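Local coordinates for DNA mismatch repair protein MutS (Thermus aquaticus, PDB 1EWQ) that takes part in DNA mismatch repair, binding mismatched DNA and possibly carrying out the recognition step, with a weak ATPase activity, at residues C[133-137]-C[220-224]; C[539-543]-C[557-563]; C[622-626]-C[649-653]. All coordinates share one frame. Residues are numbered along the deposited sequence.

Contact 1. Residues C[133-137]-C[220-224]; sequences YLAAI and ARGAL
This is helix-on-sheet packing in the mixed alpha/beta fold of MutS domain II: helix 215-232 lies across the face of a six-stranded mixed sheet whose inner strand 134-139 supplies the first segment. Residues 134-137 are extended (phi -102 to -137°, psi 130 to 152°), and 220-224 is regular helix (phi near -60°, psi near -45°), with Leu224 N bonded to Ala220 O at 3.0 Å. The axes of strand 134-137 and helix 220-224 approach to 7.4 Å at 144°, roughly antiparallel but 36° off. Leu134 (chi1 t, chi2 p) points toward the helix; its CG lies 3.5 Å from Leu224 CD2, and Leu134 O is 3.4 Å from that same methyl. Ala135 points away from the helix and packs on Phe147 of strand 143-149. Ala136 faces the helix again and sets the register, its CA 5.0 Å from Ala220 CA, a close approach consistent with alanine at both positions. No hydrogen bond crosses; Leu224 (chi1 m, chi2 t) fills the gap between Leu134 and Ala136. Ala136 CB lies 3.7 Å from Leu224 CG, 4.1 Å from Ala223 CB, 3.9 Å from Ala220 CB and 3.3 Å from Ala220 O.

Contact 2. Residues C[539-543]-C[557-563]; sequences RYGYV and RHPVVER
A polar, partly buried contact ties the C-terminal end of helix 514-540, and the residues that follow, to the loop between strands 551-556 and 570-574; His558 and Pro559 of this loop pack on helix 589-603, which carries the end of the predicted ATP-binding site. Tyr540 (phi -108°, psi 4°) leads into Gly541, which leaves helical conformation with positive phi (63/62°); Tyr542 and Val543 are extended. Arg557 is extended (-145/154°), while 559-563 have helical angles without a regular bond pattern. The nearest CA pair, Tyr540 and Pro559, is 8.7 Å apart, so long side chains bridge the gap. The edge of the Arg557 guanidinium meets two successive backbone carbonyls: NH1 donates to Tyr540 O (3.1 Å) and NH2 to Gly541 O (2.5 Å). Arg557 NH1 also forms a salt bridge with Glu562 OE1 (3.0 Å), which pairs with Arg563 NH1 at 3.4 Å. The Arg563 guanidinium lies flat on the Tyr540 ring (chi1 m), centres 4.0 Å apart and planes at 17°, and Arg563 CD makes a CH-pi contact 3.9 Å from the ring centroid. One water accepts from Tyr542 OH (2.5 Å) and Arg563 NH1 (3.0 Å) and donates to Pro559 O (2.5 Å) and Glu562 OE1 (2.8 Å); Tyr542 CZ packs 4.4 Å from Pro559 CB. Two arginines thus share the Glu562 carboxylate, which offsets part of their charge, and polar bonds with guanidinium-aromatic stacking fix the junction.

Contact 3. Residues C[622-626]-C[649-653]; sequences IYTRI and ILKEA
Residues 622-625 are extended (phi -112 to -147°), whereas 649-652 form the last turn of a helix that Ala653 leaves (phi -62°, psi 137°); Ala653 N still bonds to Ile649 O at 2.8 Å. The closest CA atoms, of Tyr623 and Ile649, are 6.3 Å apart, and no direct hydrogen bond crosses. Tyr623 (chi1 m) points toward the helix end, its CB 4.0 Å from Ile649 CG2. Glu652 CG sits over the face of the Tyr623 ring in a CH-pi contact, 3.6 Å from the centroid. Two waters link Tyr623 OH to the helix end: one accepts from OH (2.6 Å) and donates to Glu652 O (3.0 Å); the other donates to OH (2.9 Å) and Glu652 OE1 (2.7 Å). Ile649 (m, t) brings CD1 to 3.6 Å from Thr624 O and 3.7 Å from Arg625 CB, while the Arg625 guanidinium turns away to Gly627 and Glu645. Strand 621-625, helix 638-652 and the adjacent parallel strand 657-662 form a beta-alpha-beta crossover of the P-loop NTPase sheet, and Lys651 reaches Gly746 of the second subunit.

Overall arrangement
The contacts follow one another along the chain in the order 1, 2, 3, without nesting. Contact 1 belongs to a separate structural unit: its strand lies in the domain II sheet, not in that of contact 3, and contact 2 uses neither its strand nor its helix. Its centre is about 38 Å from that of contact 2 and about 29 Å from that of contact 3. Contacts 2 and 3 have nearest atoms about 9 Å apart. Both pack on helix 589-603, whose first turn contains the end of the predicted ATP-binding site. Contact 2 connects helix 514-540 with the ATPase region; contact 3 belongs to that region's sheet. Their nearest atoms are about 31, 40 and 48 Å from the bound DNA.

Contact 1. Residues C[133-137]-C[220-224]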
ATOM      1  N   TYR C 133      -5.801  -2.936 -21.400  1.00 25.46           N
ATOM      2  CA  TYR C 133      -6.802  -3.842 -21.940  1.00 24.92           C
ATOM      3  C   TYR C 133      -8.022  -4.178 -21.107  1.00 24.84           C
ATOM      4  O   TYR C 133      -7.936  -4.401 -19.898  1.00 24.71           O
ATOM      5  CB  TYR C 133      -6.171  -5.195 -22.315  1.00 24.18           C
ATOM      6  CG  TYR C 133      -5.107  -5.175 -23.392  1.00 23.81           C
ATOM      7  CD1 TYR C 133      -3.780  -5.517 -23.097  1.00 23.17           C
ATOM      8  CD2 TYR C 133      -5.428  -4.861 -24.712  1.00 23.13           C
ATOM      9  CE1 TYR C 133      -2.807  -5.548 -24.094  1.00 22.83           C
ATOM     10  CE2 TYR C 133      -4.458  -4.892 -25.716  1.00 22.75           C
ATOM     11  CZ  TYR C 133      -3.154  -5.236 -25.397  1.00 22.56           C
ATOM     12  OH  TYR C 133      -2.198  -5.265 -26.390  1.00 22.73           O
ATOM     13  N   LEU C 134      -9.157  -4.222 -21.798  1.00 24.76           N
ATOM     14  CA  LEU C 134     -10.416  -4.678 -21.221  1.00 24.48           C
ATOM     15  C   LEU C 134     -10.397  -6.069 -21.849  1.00 24.57           C
ATOM     16  O   LEU C 134     -10.166  -6.197 -23.044  1.00 24.41           O
ATOM     17  CB  LEU C 134     -11.621  -3.906 -21.771  1.00 23.83           C
ATOM     18  CG  LEU C 134     -12.997  -4.518 -21.429  1.00 23.64           C
ATOM     19  CD1 LEU C 134     -13.209  -4.535 -19.931  1.00 22.88           C
ATOM     20  CD2 LEU C 134     -14.106  -3.726 -22.100  1.00 23.16           C
ATOM     21  N   ALA C 135     -10.604  -7.104 -21.054  1.00 25.04           N
ATOM     22  CA  ALA C 135     -10.602  -8.459 -21.577  1.00 25.82           C
ATOM     23  C   ALA C 135     -11.959  -9.121 -21.347  1.00 26.42           C
ATOM     24  O   ALA C 135     -12.676  -8.776 -20.405  1.00 26.52           O
ATOM     25  CB  ALA C 135      -9.496  -9.276 -20.907  1.00 25.50           C
ATOM     26  N   ALA C 136     -12.305 -10.063 -22.221  1.00 27.17           N
ATOM     27  CA  ALA C 136     -13.563 -10.805 -22.114  1.00 27.83           C
ATOM     28  C   ALA C 136     -13.301 -12.286 -22.382  1.00 28.29           C
ATOM     29  O   ALA C 136     -12.636 -12.640 -23.358  1.00 27.96           O
ATOM     30  CB  ALA C 136     -14.586 -10.264 -23.108  1.00 27.28           C
ATOM     31  N   ILE C 137     -13.837 -13.130 -21.501  1.00 28.81           N
ATOM     32  CA  ILE C 137     -13.698 -14.581 -21.570  1.00 29.74           C
ATOM     33  C   ILE C 137     -15.081 -15.245 -21.635  1.00 30.83           C
ATOM     34  O   ILE C 137     -15.972 -14.932 -20.833  1.00 30.94           O
ATOM     35  CB  ILE C 137     -12.970 -15.126 -20.307  1.00 29.69           C
ATOM     36  CG1 ILE C 137     -11.521 -14.616 -20.270  1.00 29.82           C
ATOM     37  CG2 ILE C 137     -13.021 -16.643 -20.285  1.00 29.34           C
ATOM     38  CD1 ILE C 137     -10.809 -14.868 -18.945  1.00 29.30           C
ATOM     39  N   ALA C 220     -17.439 -13.161 -26.607  1.00 26.03           N
ATOM     40  CA  ALA C 220     -16.483 -12.329 -25.884  1.00 26.20           C
ATOM     41  C   ALA C 220     -16.394 -10.958 -26.554  1.00 26.35           C
ATOM     42  O   ALA C 220     -16.422  -9.925 -25.881  1.00 26.27           O
ATOM     43  CB  ALA C 220     -15.110 -12.997 -25.866  1.00 26.33           C
ATOM     44  N   ARG C 221     -16.301 -10.963 -27.883  1.00 26.22           N
ATOM     45  CA  ARG C 221     -16.213  -9.739 -28.661  1.00 26.56           C
ATOM     46  C   ARG C 221     -17.473  -8.898 -28.420  1.00 26.79           C
ATOM     47  O   ARG C 221     -17.398  -7.672 -28.227  1.00 27.04           O
ATOM     48  CB  ARG C 221     -16.060 -10.105 -30.139  1.00 27.23           C
ATOM     49  CG  ARG C 221     -15.731  -8.964 -31.086  1.00 28.00           C
ATOM     50  CD  ARG C 221     -15.171  -9.510 -32.402  1.00 28.24           C
ATOM     51  NE  ARG C 221     -16.160 -10.334 -33.083  1.00 29.35           N
ATOM     52  CZ  ARG C 221     -15.872 -11.360 -33.876  1.00 29.89           C
ATOM     53  NH1 ARG C 221     -14.614 -11.707 -34.102  1.00 30.13           N
ATOM     54  NH2 ARG C 221     -16.854 -12.041 -34.452  1.00 30.70           N
ATOM     55  N   GLY C 222     -18.627  -9.559 -28.412  1.00 26.39           N
ATOM     56  CA  GLY C 222     -19.874  -8.853 -28.179  1.00 25.98           C
ATOM     57  C   GLY C 222     -19.829  -8.164 -26.833  1.00 25.77           C
ATOM     58  O   GLY C 222     -20.247  -7.007 -26.686  1.00 25.69           O
ATOM     59  N   ALA C 223     -19.303  -8.879 -25.843  1.00 25.50           N
ATOM     60  CA  ALA C 223     -19.191  -8.339 -24.497  1.00 25.50           C
ATOM     61  C   ALA C 223     -18.321  -7.087 -24.481  1.00 25.73           C
ATOM     62  O   ALA C 223     -18.694  -6.074 -23.887  1.00 25.57           O
ATOM     63  CB  ALA C 223     -18.613  -9.387 -23.559  1.00 24.86           C
ATOM     64  N   LEU C 224     -17.167  -7.152 -25.141  1.00 25.85           N
ATOM     65  CA  LEU C 224     -16.256  -6.009 -25.177  1.00 26.38           C
ATOM     66  C   LEU C 224     -16.922  -4.782 -25.793  1.00 26.94           C
ATOM     67  O   LEU C 224     -16.845  -3.684 -25.241  1.00 26.77           O
ATOM     68  CB  LEU C 224     -14.989  -6.359 -25.966  1.00 25.92           C
ATOM     69  CG  LEU C 224     -14.014  -7.371 -25.346  1.00 25.61           C
ATOM     70  CD1 LEU C 224     -12.921  -7.696 -26.353  1.00 25.29           C
ATOM     71  CD2 LEU C 224     -13.396  -6.801 -24.064  1.00 25.26           C
TER

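Contact 2. Residues C[539-543]-C[557-563]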
ATOM      1  N   ARG C 539      25.151   0.316 -25.235  1.00 26.92           N
ATOM      2  CA  ARG C 539      25.425   0.628 -23.840  1.00 27.80           C
ATOM      3  C   ARG C 539      25.864  -0.531 -22.943  1.00 27.73           C
ATOM      4  O   ARG C 539      26.698  -0.347 -22.050  1.00 27.65           O
ATOM      5  CB  ARG C 539      24.195   1.301 -23.220  1.00 28.68           C
ATOM      6  CG  ARG C 539      24.275   1.504 -21.715  1.00 30.47           C
ATOM      7  CD  ARG C 539      23.176   2.452 -21.240  1.00 31.84           C
ATOM      8  NE  ARG C 539      23.442   3.820 -21.681  1.00 33.50           N
ATOM      9  CZ  ARG C 539      22.593   4.580 -22.366  1.00 34.10           C
ATOM     10  NH1 ARG C 539      21.398   4.117 -22.707  1.00 34.18           N
ATOM     11  NH2 ARG C 539      22.951   5.808 -22.719  1.00 34.78           N
ATOM     12  N   TYR C 540      25.306  -1.713 -23.178  1.00 27.26           N
ATOM     13  CA  TYR C 540      25.608  -2.871 -22.349  1.00 27.04           C
ATOM     14  C   TYR C 540      26.467  -3.906 -23.049  1.00 26.76           C
ATOM     15  O   TYR C 540      26.731  -4.972 -22.499  1.00 26.93           O
ATOM     16  CB  TYR C 540      24.295  -3.504 -21.876  1.00 27.33           C
ATOM     17  CG  TYR C 540      23.414  -2.540 -21.103  1.00 27.78           C
ATOM     18  CD1 TYR C 540      22.034  -2.488 -21.326  1.00 28.05           C
ATOM     19  CD2 TYR C 540      23.961  -1.669 -20.160  1.00 27.81           C
ATOM     20  CE1 TYR C 540      21.223  -1.581 -20.630  1.00 28.22           C
ATOM     21  CE2 TYR C 540      23.159  -0.765 -19.458  1.00 28.28           C
ATOM     22  CZ  TYR C 540      21.798  -0.722 -19.698  1.00 28.24           C
ATOM     23  OH  TYR C 540      21.022   0.192 -19.019  1.00 28.05           O
ATOM     24  N   GLY C 541      26.902  -3.589 -24.264  1.00 26.41           N
ATOM     25  CA  GLY C 541      27.739  -4.507 -25.015  1.00 25.88           C
ATOM     26  C   GLY C 541      27.084  -5.836 -25.369  1.00 25.91           C
ATOM     27  O   GLY C 541      27.562  -6.890 -24.927  1.00 25.72           O
ATOM     28  N   TYR C 542      26.001  -5.786 -26.156  1.00 25.25           N
ATOM     29  CA  TYR C 542      25.281  -6.982 -26.603  1.00 25.19           C
ATOM     30  C   TYR C 542      25.699  -7.301 -28.032  1.00 25.27           C
ATOM     31  O   TYR C 542      26.202  -6.431 -28.750  1.00 25.36           O
ATOM     32  CB  TYR C 542      23.764  -6.767 -26.613  1.00 24.76           C
ATOM     33  CG  TYR C 542      23.085  -6.626 -25.279  1.00 24.16           C
ATOM     34  CD1 TYR C 542      23.787  -6.758 -24.078  1.00 24.18           C
ATOM     35  CD2 TYR C 542      21.713  -6.368 -25.218  1.00 24.34           C
ATOM     36  CE1 TYR C 542      23.129  -6.641 -22.843  1.00 24.03           C
ATOM     37  CE2 TYR C 542      21.052  -6.248 -23.993  1.00 24.25           C
ATOM     38  CZ  TYR C 542      21.763  -6.386 -22.819  1.00 24.23           C
ATOM     39  OH  TYR C 542      21.094  -6.269 -21.628  1.00 25.02           O
ATOM     40  N   VAL C 543      25.473  -8.535 -28.466  1.00 25.39           N
ATOM     41  CA  VAL C 543      25.848  -8.896 -29.824  1.00 25.76           C
ATOM     42  C   VAL C 543      24.700  -9.508 -30.608  1.00 25.95           C
ATOM     43  O   VAL C 543      23.733 -10.005 -30.028  1.00 25.93           O
ATOM     44  CB  VAL C 543      27.031  -9.874 -29.819  1.00 25.89           C
ATOM     45  CG1 VAL C 543      28.198  -9.248 -29.045  1.00 26.67           C
ATOM     46  CG2 VAL C 543      26.623 -11.194 -29.185  1.00 25.44           C
ATOM     47  N   ARG C 557      25.566 -13.729 -20.182  1.00 24.58           N
ATOM     48  CA  ARG C 557      25.319 -13.182 -18.859  1.00 24.32           C
ATOM     49  C   ARG C 557      23.838 -12.850 -18.690  1.00 24.35           C
ATOM     50  O   ARG C 557      23.131 -12.594 -19.671  1.00 23.95           O
ATOM     51  CB  ARG C 557      26.121 -11.901 -18.646  1.00 24.71           C
ATOM     52  CG  ARG C 557      27.289 -11.702 -19.588  1.00 24.70           C
ATOM     53  CD  ARG C 557      27.388 -10.241 -19.916  1.00 24.93           C
ATOM     54  NE  ARG C 557      27.661 -10.015 -21.318  1.00 25.33           N
ATOM     55  CZ  ARG C 557      27.355  -8.899 -21.966  1.00 24.19           C
ATOM     56  NH1 ARG C 557      26.755  -7.900 -21.341  1.00 24.18           N
ATOM     57  NH2 ARG C 557      27.676  -8.780 -23.237  1.00 23.94           N
ATOM     58  N   HIS C 558      23.376 -12.853 -17.442  1.00 24.02           N
ATOM     59  CA  HIS C 558      21.990 -12.527 -17.148  1.00 24.43           C
ATOM     60  C   HIS C 558      21.889 -11.016 -17.378  1.00 24.94           C
ATOM     61  O   HIS C 558      22.516 -10.232 -16.668  1.00 24.85           O
ATOM     62  CB  HIS C 558      21.659 -12.875 -15.694  1.00 23.78           C
ATOM     63  CG  HIS C 558      20.197 -12.789 -15.373  1.00 23.48           C
ATOM     64  ND1 HIS C 558      19.476 -11.618 -15.496  1.00 23.22           N
ATOM     65  CD2 HIS C 558      19.323 -13.723 -14.926  1.00 23.06           C
ATOM     66  CE1 HIS C 558      18.223 -11.835 -15.132  1.00 22.93           C
ATOM     67  NE2 HIS C 558      18.104 -13.103 -14.782  1.00 23.23           N
ATOM     68  N   PRO C 559      21.100 -10.592 -18.378  1.00 25.36           N
ATOM     69  CA  PRO C 559      20.928  -9.173 -18.711  1.00 25.72           C
ATOM     70  C   PRO C 559      20.432  -8.271 -17.584  1.00 26.48           C
ATOM     71  O   PRO C 559      20.639  -7.060 -17.623  1.00 26.18           O
ATOM     72  CB  PRO C 559      19.963  -9.210 -19.894  1.00 25.43           C
ATOM     73  CG  PRO C 559      19.132 -10.447 -19.608  1.00 25.39           C
ATOM     74  CD  PRO C 559      20.196 -11.436 -19.182  1.00 25.28           C
ATOM     75  N   VAL C 560      19.785  -8.853 -16.578  1.00 27.46           N
ATOM     76  CA  VAL C 560      19.269  -8.057 -15.472  1.00 28.54           C
ATOM     77  C   VAL C 560      20.199  -8.050 -14.264  1.00 29.49           C
ATOM     78  O   VAL C 560      20.487  -6.994 -13.707  1.00 29.95           O
ATOM     79  CB  VAL C 560      17.873  -8.546 -15.044  1.00 28.25           C
ATOM     80  CG1 VAL C 560      17.370  -7.700 -13.888  1.00 28.35           C
ATOM     81  CG2 VAL C 560      16.911  -8.461 -16.224  1.00 27.90           C
ATOM     82  N   VAL C 561      20.669  -9.228 -13.868  1.00 30.29           N
ATOM     83  CA  VAL C 561      21.577  -9.355 -12.735  1.00 31.36           C
ATOM     84  C   VAL C 561      22.855  -8.551 -12.967  1.00 32.60           C
ATOM     85  O   VAL C 561      23.290  -7.811 -12.090  1.00 32.77           O
ATOM     86  CB  VAL C 561      21.962 -10.831 -12.486  1.00 30.99           C
ATOM     87  CG1 VAL C 561      23.045 -10.925 -11.420  1.00 30.60           C
ATOM     88  CG2 VAL C 561      20.732 -11.619 -12.071  1.00 30.37           C
ATOM     89  N   GLU C 562      23.457  -8.691 -14.142  1.00 33.95           N
ATOM     90  CA  GLU C 562      24.687  -7.964 -14.440  1.00 35.47           C
ATOM     91  C   GLU C 562      24.491  -6.454 -14.345  1.00 36.88           C
ATOM     92  O   GLU C 562      25.459  -5.706 -14.254  1.00 37.05           O
ATOM     93  CB  GLU C 562      25.202  -8.309 -15.840  1.00 34.92           C
ATOM     94  CG  GLU C 562      24.376  -7.732 -16.991  1.00 34.70           C
ATOM     95  CD  GLU C 562      25.091  -7.859 -18.334  1.00 34.75           C
ATOM     96  OE1 GLU C 562      24.514  -7.471 -19.380  1.00 33.93           O
ATOM     97  OE2 GLU C 562      26.242  -8.349 -18.337  1.00 35.05           O
ATOM     98  N   ARG C 563      23.237  -6.014 -14.365  1.00 38.72           N
ATOM     99  CA  ARG C 563      22.920  -4.591 -14.296  1.00 40.64           C
ATOM    100  C   ARG C 563      23.175  -3.986 -12.898  1.00 41.84           C
ATOM    101  O   ARG C 563      23.373  -2.776 -12.771  1.00 42.42           O
ATOM    102  CB  ARG C 563      21.459  -4.383 -14.705  1.00 41.22           C
ATOM    103  CG  ARG C 563      21.179  -3.228 -15.663  1.00 41.98           C
ATOM    104  CD  ARG C 563      21.991  -3.330 -16.934  1.00 42.25           C
ATOM    105  NE  ARG C 563      23.335  -2.787 -16.746  1.00 43.06           N
ATOM    106  CZ  ARG C 563      24.433  -3.310 -17.281  1.00 43.63           C
ATOM    107  NH1 ARG C 563      24.351  -4.396 -18.040  1.00 43.85           N
ATOM    108  NH2 ARG C 563      25.614  -2.755 -17.053  1.00 43.89           N
TER
HETATM  109  O   HOH W   1      22.126  -5.934 -19.338  1.00 25.72           O

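Contact 3. Residues C[622-626]-C[649-653]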
ATOM      1  N   ILE C 622       9.306 -21.492 -23.789  1.00 23.75           N
ATOM      2  CA  ILE C 622      10.237 -21.630 -22.676  1.00 24.02           C
ATOM      3  C   ILE C 622       9.413 -22.049 -21.469  1.00 24.55           C
ATOM      4  O   ILE C 622       8.474 -21.350 -21.084  1.00 24.08           O
ATOM      5  CB  ILE C 622      10.945 -20.314 -22.368  1.00 23.87           C
ATOM      6  CG1 ILE C 622      11.806 -19.895 -23.562  1.00 23.90           C
ATOM      7  CG2 ILE C 622      11.783 -20.466 -21.111  1.00 24.05           C
ATOM      8  CD1 ILE C 622      12.353 -18.482 -23.461  1.00 23.98           C
ATOM      9  N   TYR C 623       9.758 -23.196 -20.889  1.00 25.18           N
ATOM     10  CA  TYR C 623       9.031 -23.725 -19.737  1.00 25.99           C
ATOM     11  C   TYR C 623       9.922 -23.873 -18.515  1.00 26.40           C
ATOM     12  O   TYR C 623      10.892 -24.627 -18.529  1.00 26.31           O
ATOM     13  CB  TYR C 623       8.406 -25.080 -20.085  1.00 26.34           C
ATOM     14  CG  TYR C 623       7.554 -25.036 -21.332  1.00 27.55           C
ATOM     15  CD1 TYR C 623       8.024 -25.544 -22.549  1.00 27.70           C
ATOM     16  CD2 TYR C 623       6.287 -24.453 -21.307  1.00 27.98           C
ATOM     17  CE1 TYR C 623       7.249 -25.473 -23.719  1.00 28.19           C
ATOM     18  CE2 TYR C 623       5.507 -24.370 -22.468  1.00 29.05           C
ATOM     19  CZ  TYR C 623       5.992 -24.881 -23.668  1.00 29.02           C
ATOM     20  OH  TYR C 623       5.211 -24.778 -24.805  1.00 29.31           O
ATOM     21  N   THR C 624       9.572 -23.158 -17.451  1.00 26.72           N
ATOM     22  CA  THR C 624      10.345 -23.185 -16.224  1.00 26.94           C
ATOM     23  C   THR C 624       9.633 -23.845 -15.047  1.00 27.41           C
ATOM     24  O   THR C 624       8.400 -23.897 -14.979  1.00 27.27           O
ATOM     25  CB  THR C 624      10.730 -21.749 -15.785  1.00 27.07           C
ATOM     26  OG1 THR C 624       9.544 -21.014 -15.452  1.00 27.03           O
ATOM     27  CG2 THR C 624      11.468 -21.023 -16.904  1.00 27.23           C
ATOM     28  N   ARG C 625      10.452 -24.338 -14.125  1.00 27.71           N
ATOM     29  CA  ARG C 625      10.020 -24.959 -12.880  1.00 28.29           C
ATOM     30  C   ARG C 625      11.168 -24.536 -11.950  1.00 29.10           C
ATOM     31  O   ARG C 625      12.040 -25.335 -11.610  1.00 28.41           O
ATOM     32  CB  ARG C 625       9.954 -26.488 -13.026  1.00 27.84           C
ATOM     33  CG  ARG C 625       9.117 -27.222 -11.961  1.00 27.43           C
ATOM     34  CD  ARG C 625       9.555 -26.923 -10.529  1.00 27.75           C
ATOM     35  NE  ARG C 625       9.068 -25.626 -10.058  1.00 27.61           N
ATOM     36  CZ  ARG C 625       9.616 -24.936  -9.056  1.00 27.76           C
ATOM     37  NH1 ARG C 625      10.678 -25.406  -8.413  1.00 27.04           N
ATOM     38  NH2 ARG C 625       9.092 -23.773  -8.687  1.00 28.18           N
ATOM     39  N   ILE C 626      11.167 -23.254 -11.575  1.00 30.73           N
ATOM     40  CA  ILE C 626      12.219 -22.660 -10.741  1.00 32.28           C
ATOM     41  C   ILE C 626      11.712 -21.958  -9.490  1.00 33.30           C
ATOM     42  O   ILE C 626      10.695 -21.267  -9.526  1.00 33.93           O
ATOM     43  CB  ILE C 626      13.032 -21.610 -11.551  1.00 32.11           C
ATOM     44  CG1 ILE C 626      13.632 -22.245 -12.804  1.00 32.58           C
ATOM     45  CG2 ILE C 626      14.149 -21.032 -10.693  1.00 32.47           C
ATOM     46  CD1 ILE C 626      14.158 -21.220 -13.815  1.00 32.41           C
ATOM     47  N   ILE C 649       4.488 -29.037 -17.827  1.00 31.03           N
ATOM     48  CA  ILE C 649       5.658 -28.961 -18.688  1.00 30.93           C
ATOM     49  C   ILE C 649       5.780 -30.175 -19.609  1.00 30.93           C
ATOM     50  O   ILE C 649       6.033 -30.022 -20.800  1.00 30.78           O
ATOM     51  CB  ILE C 649       6.945 -28.805 -17.859  1.00 30.81           C
ATOM     52  CG1 ILE C 649       6.917 -27.462 -17.128  1.00 30.82           C
ATOM     53  CG2 ILE C 649       8.163 -28.890 -18.764  1.00 30.63           C
ATOM     54  CD1 ILE C 649       8.083 -27.231 -16.178  1.00 30.61           C
ATOM     55  N   LEU C 650       5.585 -31.374 -19.063  1.00 31.27           N
ATOM     56  CA  LEU C 650       5.692 -32.601 -19.852  1.00 31.78           C
ATOM     57  C   LEU C 650       4.631 -32.709 -20.930  1.00 32.34           C
ATOM     58  O   LEU C 650       4.857 -33.322 -21.969  1.00 32.72           O
ATOM     59  CB  LEU C 650       5.611 -33.834 -18.942  1.00 31.37           C
ATOM     60  CG  LEU C 650       6.810 -34.022 -18.011  1.00 31.41           C
ATOM     61  CD1 LEU C 650       6.537 -35.134 -17.030  1.00 31.47           C
ATOM     62  CD2 LEU C 650       8.043 -34.325 -18.833  1.00 31.45           C
ATOM     63  N   LYS C 651       3.476 -32.106 -20.683  1.00 32.95           N
ATOM     64  CA  LYS C 651       2.376 -32.153 -21.631  1.00 33.42           C
ATOM     65  C   LYS C 651       2.455 -31.092 -22.729  1.00 33.30           C
ATOM     66  O   LYS C 651       1.897 -31.271 -23.807  1.00 33.39           O
ATOM     67  CB  LYS C 651       1.054 -32.042 -20.868  1.00 34.37           C
ATOM     68  CG  LYS C 651       0.811 -33.231 -19.946  1.00 35.68           C
ATOM     69  CD  LYS C 651      -0.418 -33.055 -19.065  1.00 36.64           C
ATOM     70  CE  LYS C 651      -0.480 -34.166 -18.008  1.00 37.04           C
ATOM     71  NZ  LYS C 651      -1.509 -33.895 -16.954  1.00 37.23           N
ATOM     72  N   GLU C 652       3.151 -29.994 -22.470  1.00 33.00           N
ATOM     73  CA  GLU C 652       3.268 -28.943 -23.472  1.00 32.53           C
ATOM     74  C   GLU C 652       4.627 -28.922 -24.165  1.00 31.58           C
ATOM     75  O   GLU C 652       4.725 -28.479 -25.303  1.00 31.48           O
ATOM     76  CB  GLU C 652       2.960 -27.573 -22.845  1.00 33.64           C
ATOM     77  CG  GLU C 652       3.951 -27.072 -21.786  1.00 35.81           C
ATOM     78  CD  GLU C 652       3.383 -25.930 -20.918  1.00 37.07           C
ATOM     79  OE1 GLU C 652       2.331 -25.349 -21.281  1.00 37.39           O
ATOM     80  OE2 GLU C 652       3.997 -25.612 -19.872  1.00 37.70           O
ATOM     81  N   ALA C 653       5.662 -29.428 -23.494  1.00 30.94           N
ATOM     82  CA  ALA C 653       7.024 -29.445 -24.039  1.00 30.41           C
ATOM     83  C   ALA C 653       7.210 -30.265 -25.310  1.00 30.30           C
ATOM     84  O   ALA C 653       6.740 -31.397 -25.419  1.00 30.20           O
ATOM     85  CB  ALA C 653       7.998 -29.931 -22.988  1.00 30.73           C
TER
HETATM   86  O   HOH W   2       5.586 -26.130 -26.994  1.00 26.17           O
HETATM   87  O   HOH W   3       2.600 -24.202 -23.732  1.00 52.80           O